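Local coordinates for putative flagellar motor switch protein FliN (Thermotoga maritima, PDB 1O6A), which is a putative component of the switch complex in the C-ring of the bacterial flagellar motor, where it probably takes part in controlling the direction of rotation, at the interface of chains A and B. Coordinates in Å, arbitrary orientation; residue numbers count along the deposited sequence, not the author numbering. Chains: chain A/B, putative flagellar motor switch protein FliN.

Contact 1: the interface of chains A and B. Residues chain A 28-32, 46; chain B 21-24.
A:Thr30 and B:Val23 face each other as partners in an antiparallel pairing of strand 28-33 of chain A with strand 20-26 of chain B. A:Thr30 N donates to B:Val23 O at 3.0 Å, and B:Val23 N returns a bond to A:Thr30 O. The next pair repeats this, with A:Met32 N to B:Leu21 O and the shorter B:Leu21 N to A:Met32 O of 2.7 Å, so the two chains share one sheet. Side chains alternate between its faces. On the compact face, A:Thr30 and B:Val23 lie alongside and point the same way, the methyl CG2 of the threonine 3.9 Å from B:Val23 CB. A:Thr30 OG1 stands anti to the backbone N (chi1 -174°), which leaves that methyl turned to the valine. Selenomethionine A:Met32 reaches in with CG between its backbone N and carbonyl carbon (chi1 65°), and CG meets B:Val23 CG2 at 3.8 Å; the bent tail brings SE and CE to the same methyl. A:Ile46 closes in more loosely, its CG2 4.5 Å from B:Val23 CG1. The opposite face carries long polar chains and is probably the wetter one. There the extended A:Arg29 runs beside B:Thr24, and B:Lys22 bends across so that its CE sits 3.5 Å above one guanidinium face, toward the rim. A:Arg29 NH1 and B:Lys22 NZ are 3.3 Å apart, two basic groups whose repulsion, if both are charged, is likely to be eased by solvent or ions. An alanine in place of A:Arg29 would probably leave B:Lys22 CE without the guanidinium face it rests on and the lysine freer to turn. The pairing builds strand 28-33 of one subunit into the sheet of the other, and by its two-fold twin ties together the two chains of this assembly, which may be the biological dimer.

Contact 2: the interface of chains A and B. Residues chain A 23, 58, 65, 79, 81, 84, 90; chain B 37, 40-41, 44, 46.
A:Arg90 reaches across to the carbonyl end of helix 34-39 of chain B and grips it mainly through NH1, which donates to B:Val37 O at 2.8 Å and to B:Met40 O at 2.8 Å. Both acceptors lie near the guanidinium plane; the arginine approaches B:Val37 O in the carbonyl plane but is tilted 28° from that of B:Met40. Its positive charge would suit the partial negative end of the helix. Beside this clamp, selenomethionine B:Met40 enters an aliphatic cluster of chain A. A:Ile81 crosses it at about a right angle, its tip CD1 pressed to B:Met40 SE at 3.3 Å, a tight fit. The bend at the end of the selenomethionine (chi3 -64°) brings CE to A:Ile65 CD1, which also meets B:Val37 CG1. A:Ile81 also rests its CB and CG2 near the carbonyl oxygen of B:Ile41, while its backbone N binds B:Ser44 O at 2.9 Å. Farther along, A:Val79 and B:Ile46 form an antiparallel bridge through both backbone bonds, and A:Val79 CG1 lies alongside B:Ile46 CB at 3.8 Å. A:Ile58 CG2 meets the far end of B:Ile46, CD1, at 4.1 Å, with A:Val23 a little more distant. A second shell steadies these groups. A:Ile84 CD1 both meets B:Met40 CB and lies over the centre of the A:Arg90 guanidinium, 3.5 Å above its plane, backing the face, which probably limits its tilt. B:Ser44 OG takes an almost straight bond (178°) from B:Ile41 N at 2.9 Å, which would help hold the turn that presents B:Met40 O and B:Ser44 O. In the fold, helix 34-39, the loop after it and strand 45-48 of chain B thus lean on strands 20-26, 56-60, 63-73, 76-81 and 83-84 and helix 87-94 of chain A.

Contact 1: the interface of chains A and B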
loop_
_atom_site.group_PDB
_atom_site.type_symbol
_atom_site.label_atom_id
_atom_site.label_comp_id
_atom_site.label_asym_id
_atom_site.label_seq_id
_atom_site.Cartn_x
_atom_site.Cartn_y
_atom_site.Cartn_z
ATOM N N GLY A 28 0.865 -0.726 6.124
ATOM C CA GLY A 28 1.647 0.038 7.067
ATOM C C GLY A 28 3.019 0.355 6.523
ATOM O O GLY A 28 3.408 -0.115 5.436
ATOM N N ARG A 29 3.730 1.156 7.306
ATOM C CA ARG A 29 5.080 1.606 6.977
ATOM C C ARG A 29 6.034 1.487 8.137
ATOM O O ARG A 29 5.634 1.411 9.289
ATOM C CB ARG A 29 5.027 3.089 6.581
ATOM C CG ARG A 29 4.108 3.418 5.440
ATOM C CD ARG A 29 4.263 4.871 4.988
ATOM N NE ARG A 29 3.449 5.110 3.794
ATOM C CZ ARG A 29 3.505 6.203 3.058
ATOM N NH1 ARG A 29 4.341 7.178 3.359
ATOM N NH2 ARG A 29 2.738 6.318 1.988
ATOM N N THR A 30 7.324 1.470 7.819
ATOM C CA THR A 30 8.376 1.651 8.796
ATOM C C THR A 30 9.602 2.188 8.077
ATOM O O THR A 30 9.516 2.575 6.919
ATOM C CB THR A 30 8.653 0.343 9.586
ATOM O OG1 THR A 30 9.602 0.586 10.633
ATOM C CG2 THR A 30 9.257 -0.739 8.728
ATOM N N ARG A 31 10.705 2.288 8.791
ATOM C CA ARG A 31 11.971 2.660 8.218
ATOM C C ARG A 31 13.038 1.693 8.725
ATOM O O ARG A 31 12.930 1.135 9.810
ATOM C CB ARG A 31 12.298 4.100 8.557
ATOM C CG ARG A 31 11.342 5.113 7.973
ATOM C CD ARG A 31 11.735 6.578 8.229
ATOM N NE ARG A 31 12.081 6.735 9.637
ATOM C CZ ARG A 31 13.188 7.274 10.106
ATOM N NH1 ARG A 31 14.062 7.882 9.309
ATOM N NH2 ARG A 31 13.368 7.316 11.422
HETATM N N MSE A 32 14.036 1.447 7.907
HETATM C CA MSE A 32 15.184 0.644 8.316
HETATM C C MSE A 32 16.421 1.095 7.559
HETATM O O MSE A 32 16.327 1.739 6.531
HETATM C CB MSE A 32 14.888 -0.830 8.047
HETATM C CG MSE A 32 14.746 -1.094 6.655
HETATM SE SE MSE A 32 14.403 -3.077 6.291
HETATM C CE MSE A 32 13.114 -3.367 7.490
ATOM N N ILE A 46 9.284 -7.883 9.909
ATOM C CA ILE A 46 9.307 -6.419 9.834
ATOM C C ILE A 46 8.058 -5.891 10.537
ATOM O O ILE A 46 6.928 -6.168 10.124
ATOM C CB ILE A 46 9.313 -5.936 8.380
ATOM C CG1 ILE A 46 10.514 -6.519 7.600
ATOM C CG2 ILE A 46 9.228 -4.374 8.298
ATOM C CD1 ILE A 46 10.418 -6.247 6.127
ATOM N N LEU B 21 15.927 3.980 5.030
ATOM C CA LEU B 21 15.085 3.719 3.878
ATOM C C LEU B 21 13.628 3.558 4.328
ATOM O O LEU B 21 13.350 3.005 5.406
ATOM C CB LEU B 21 15.578 2.463 3.196
ATOM C CG LEU B 21 17.073 2.385 2.873
ATOM C CD1 LEU B 21 17.428 1.082 2.293
ATOM C CD2 LEU B 21 17.401 3.467 1.942
ATOM N N LYS B 22 12.715 4.021 3.484
ATOM C CA LYS B 22 11.276 3.924 3.736
ATOM C C LYS B 22 10.711 2.583 3.258
ATOM O O LYS B 22 10.836 2.226 2.098
ATOM C CB LYS B 22 10.538 5.124 3.107
ATOM C CG LYS B 22 9.383 4.823 2.127
ATOM C CD LYS B 22 8.016 4.667 2.801
ATOM C CE LYS B 22 6.910 5.177 1.882
ATOM N NZ LYS B 22 7.037 6.617 1.619
ATOM N N VAL B 23 10.079 1.847 4.164
ATOM C CA VAL B 23 9.493 0.554 3.868
ATOM C C VAL B 23 7.964 0.701 3.887
ATOM O O VAL B 23 7.418 1.314 4.796
ATOM C CB VAL B 23 9.885 -0.466 4.908
ATOM C CG1 VAL B 23 9.289 -1.828 4.608
ATOM C CG2 VAL B 23 11.417 -0.500 4.980
ATOM N N THR B 24 7.318 0.174 2.849
ATOM C CA THR B 24 5.848 0.146 2.758
ATOM C C THR B 24 5.404 -1.267 2.471
ATOM O O THR B 24 6.058 -1.992 1.705
ATOM C CB THR B 24 5.384 1.069 1.637
ATOM O OG1 THR B 24 5.667 2.421 1.978
ATOM C CG2 THR B 24 3.849 1.048 1.513
#

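Contact 2: the interface of chains A and B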
loop_
_atom_site.group_PDB
_atom_site.type_symbol
_atom_site.label_atom_id
_atom_site.label_comp_id
_atom_site.label_asym_id
_atom_site.label_seq_id
_atom_site.Cartn_x
_atom_site.Cartn_y
_atom_site.Cartn_z
ATOM N N VAL A 23 -4.425 3.586 -7.550
ATOM C CA VAL A 23 -4.861 3.378 -6.186
ATOM C C VAL A 23 -3.963 2.317 -5.566
ATOM O O VAL A 23 -3.685 1.289 -6.184
ATOM C CB VAL A 23 -6.327 2.931 -6.158
ATOM C CG1 VAL A 23 -6.810 2.716 -4.738
ATOM C CG2 VAL A 23 -7.189 3.936 -6.884
ATOM N N ILE A 58 -5.728 3.917 2.075
ATOM C CA ILE A 58 -6.043 3.892 0.656
ATOM C C ILE A 58 -5.561 5.182 0.051
ATOM O O ILE A 58 -6.019 6.241 0.447
ATOM C CB ILE A 58 -7.564 3.787 0.448
ATOM C CG1 ILE A 58 -8.109 2.522 1.122
ATOM C CG2 ILE A 58 -7.909 3.813 -1.030
ATOM C CD1 ILE A 58 -9.569 2.600 1.376
ATOM N N ILE A 65 -6.638 9.323 0.832
ATOM C CA ILE A 65 -8.004 9.875 0.781
ATOM C C ILE A 65 -9.014 9.063 1.576
ATOM O O ILE A 65 -10.129 9.528 1.823
ATOM C CB ILE A 65 -8.502 10.054 -0.641
ATOM C CG1 ILE A 65 -8.595 8.743 -1.362
ATOM C CG2 ILE A 65 -7.639 11.055 -1.473
ATOM C CD1 ILE A 65 -9.807 8.715 -2.237
ATOM N N VAL A 79 -10.846 -3.864 -0.583
ATOM C CA VAL A 79 -11.020 -3.049 0.612
ATOM C C VAL A 79 -12.430 -2.432 0.580
ATOM O O VAL A 79 -12.912 -1.996 -0.478
ATOM C CB VAL A 79 -9.821 -2.021 0.743
ATOM C CG1 VAL A 79 -9.824 -0.972 -0.379
ATOM C CG2 VAL A 79 -9.790 -1.356 2.112
ATOM N N ILE A 81 -14.446 0.653 2.037
ATOM C CA ILE A 81 -14.152 1.967 2.609
ATOM C C ILE A 81 -14.909 2.141 3.940
ATOM O O ILE A 81 -16.141 1.995 3.996
ATOM C CB ILE A 81 -14.516 3.076 1.587
ATOM C CG1 ILE A 81 -13.484 3.079 0.454
ATOM C CG2 ILE A 81 -14.615 4.448 2.242
ATOM C CD1 ILE A 81 -13.895 3.880 -0.754
ATOM N N ILE A 84 -13.606 8.148 4.698
ATOM C CA ILE A 84 -13.176 8.838 3.458
ATOM C C ILE A 84 -13.362 10.338 3.562
ATOM O O ILE A 84 -14.257 10.783 4.226
ATOM C CB ILE A 84 -13.890 8.213 2.252
ATOM C CG1 ILE A 84 -13.283 8.695 0.931
ATOM C CG2 ILE A 84 -15.426 8.473 2.316
ATOM C CD1 ILE A 84 -13.714 7.851 -0.244
ATOM N N ARG A 90 -11.130 15.346 -1.922
ATOM C CA ARG A 90 -10.391 14.396 -2.757
ATOM C C ARG A 90 -9.798 15.158 -3.965
ATOM O O ARG A 90 -8.647 14.954 -4.351
ATOM C CB ARG A 90 -11.316 13.276 -3.263
ATOM C CG ARG A 90 -11.826 12.326 -2.216
ATOM C CD ARG A 90 -12.935 11.402 -2.680
ATOM N NE ARG A 90 -14.018 11.379 -1.706
ATOM C CZ ARG A 90 -15.114 10.651 -1.800
ATOM N NH1 ARG A 90 -15.341 9.867 -2.858
ATOM N NH2 ARG A 90 -16.008 10.722 -0.815
ATOM N N VAL B 37 -13.436 7.620 -8.216
ATOM C CA VAL B 37 -12.818 8.064 -6.976
ATOM C C VAL B 37 -13.728 9.052 -6.264
ATOM O O VAL B 37 -13.897 8.965 -5.032
ATOM C CB VAL B 37 -11.407 8.683 -7.221
ATOM C CG1 VAL B 37 -10.864 9.405 -5.959
ATOM C CG2 VAL B 37 -10.448 7.607 -7.646
HETATM N N MSE B 40 -17.005 7.344 -4.689
HETATM C CA MSE B 40 -16.884 6.406 -3.596
HETATM C C MSE B 40 -17.459 7.002 -2.305
HETATM O O MSE B 40 -17.418 8.214 -2.063
HETATM C CB MSE B 40 -15.435 5.969 -3.379
HETATM C CG MSE B 40 -14.875 5.256 -4.537
HETATM SE SE MSE B 40 -13.202 4.433 -3.980
HETATM C CE MSE B 40 -12.102 6.013 -3.551
ATOM N N ILE B 41 -18.053 6.124 -1.508
ATOM C CA ILE B 41 -18.621 6.463 -0.208
ATOM C C ILE B 41 -18.305 5.365 0.795
ATOM O O ILE B 41 -17.723 4.340 0.444
ATOM C CB ILE B 41 -20.133 6.654 -0.332
ATOM C CG1 ILE B 41 -20.813 5.396 -0.918
ATOM C CG2 ILE B 41 -20.450 7.887 -1.196
ATOM C CD1 ILE B 41 -22.323 5.449 -0.820
ATOM N N SER B 44 -18.354 1.520 -0.069
ATOM C CA SER B 44 -17.854 1.189 -1.413
ATOM C C SER B 44 -16.731 0.130 -1.310
ATOM O O SER B 44 -15.997 0.072 -0.344
ATOM C CB SER B 44 -17.281 2.420 -2.113
ATOM O OG SER B 44 -18.265 3.347 -2.468
ATOM N N ILE B 46 -13.315 -1.608 -3.221
ATOM C CA ILE B 46 -12.312 -1.447 -4.243
ATOM C C ILE B 46 -11.648 -2.813 -4.391
ATOM O O ILE B 46 -11.126 -3.340 -3.437
ATOM C CB ILE B 46 -11.278 -0.403 -3.804
ATOM C CG1 ILE B 46 -11.939 0.978 -3.602
ATOM C CG2 ILE B 46 -10.138 -0.335 -4.835
ATOM C CD1 ILE B 46 -10.932 2.039 -3.111
#

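Contact 1 and contact 2 lie about 23 Å apart, measured between the centres of their C-alpha atoms, in different lobes of the dimer. They share two residues with the chains exchanged: valine 23 and isoleucine 46 appear as B:Val23 with A:Ile46 in contact 1 and as A:Val23 with B:Ile46 in contact 2. Two-fold symmetry repeats each contact in the opposite lobe, so strand 28-33, helix 34-39 and strand 45-48 of one chain all join the core of the other. Such an intertwined arrangement suggests that the fragment folds and assembles as a dimer.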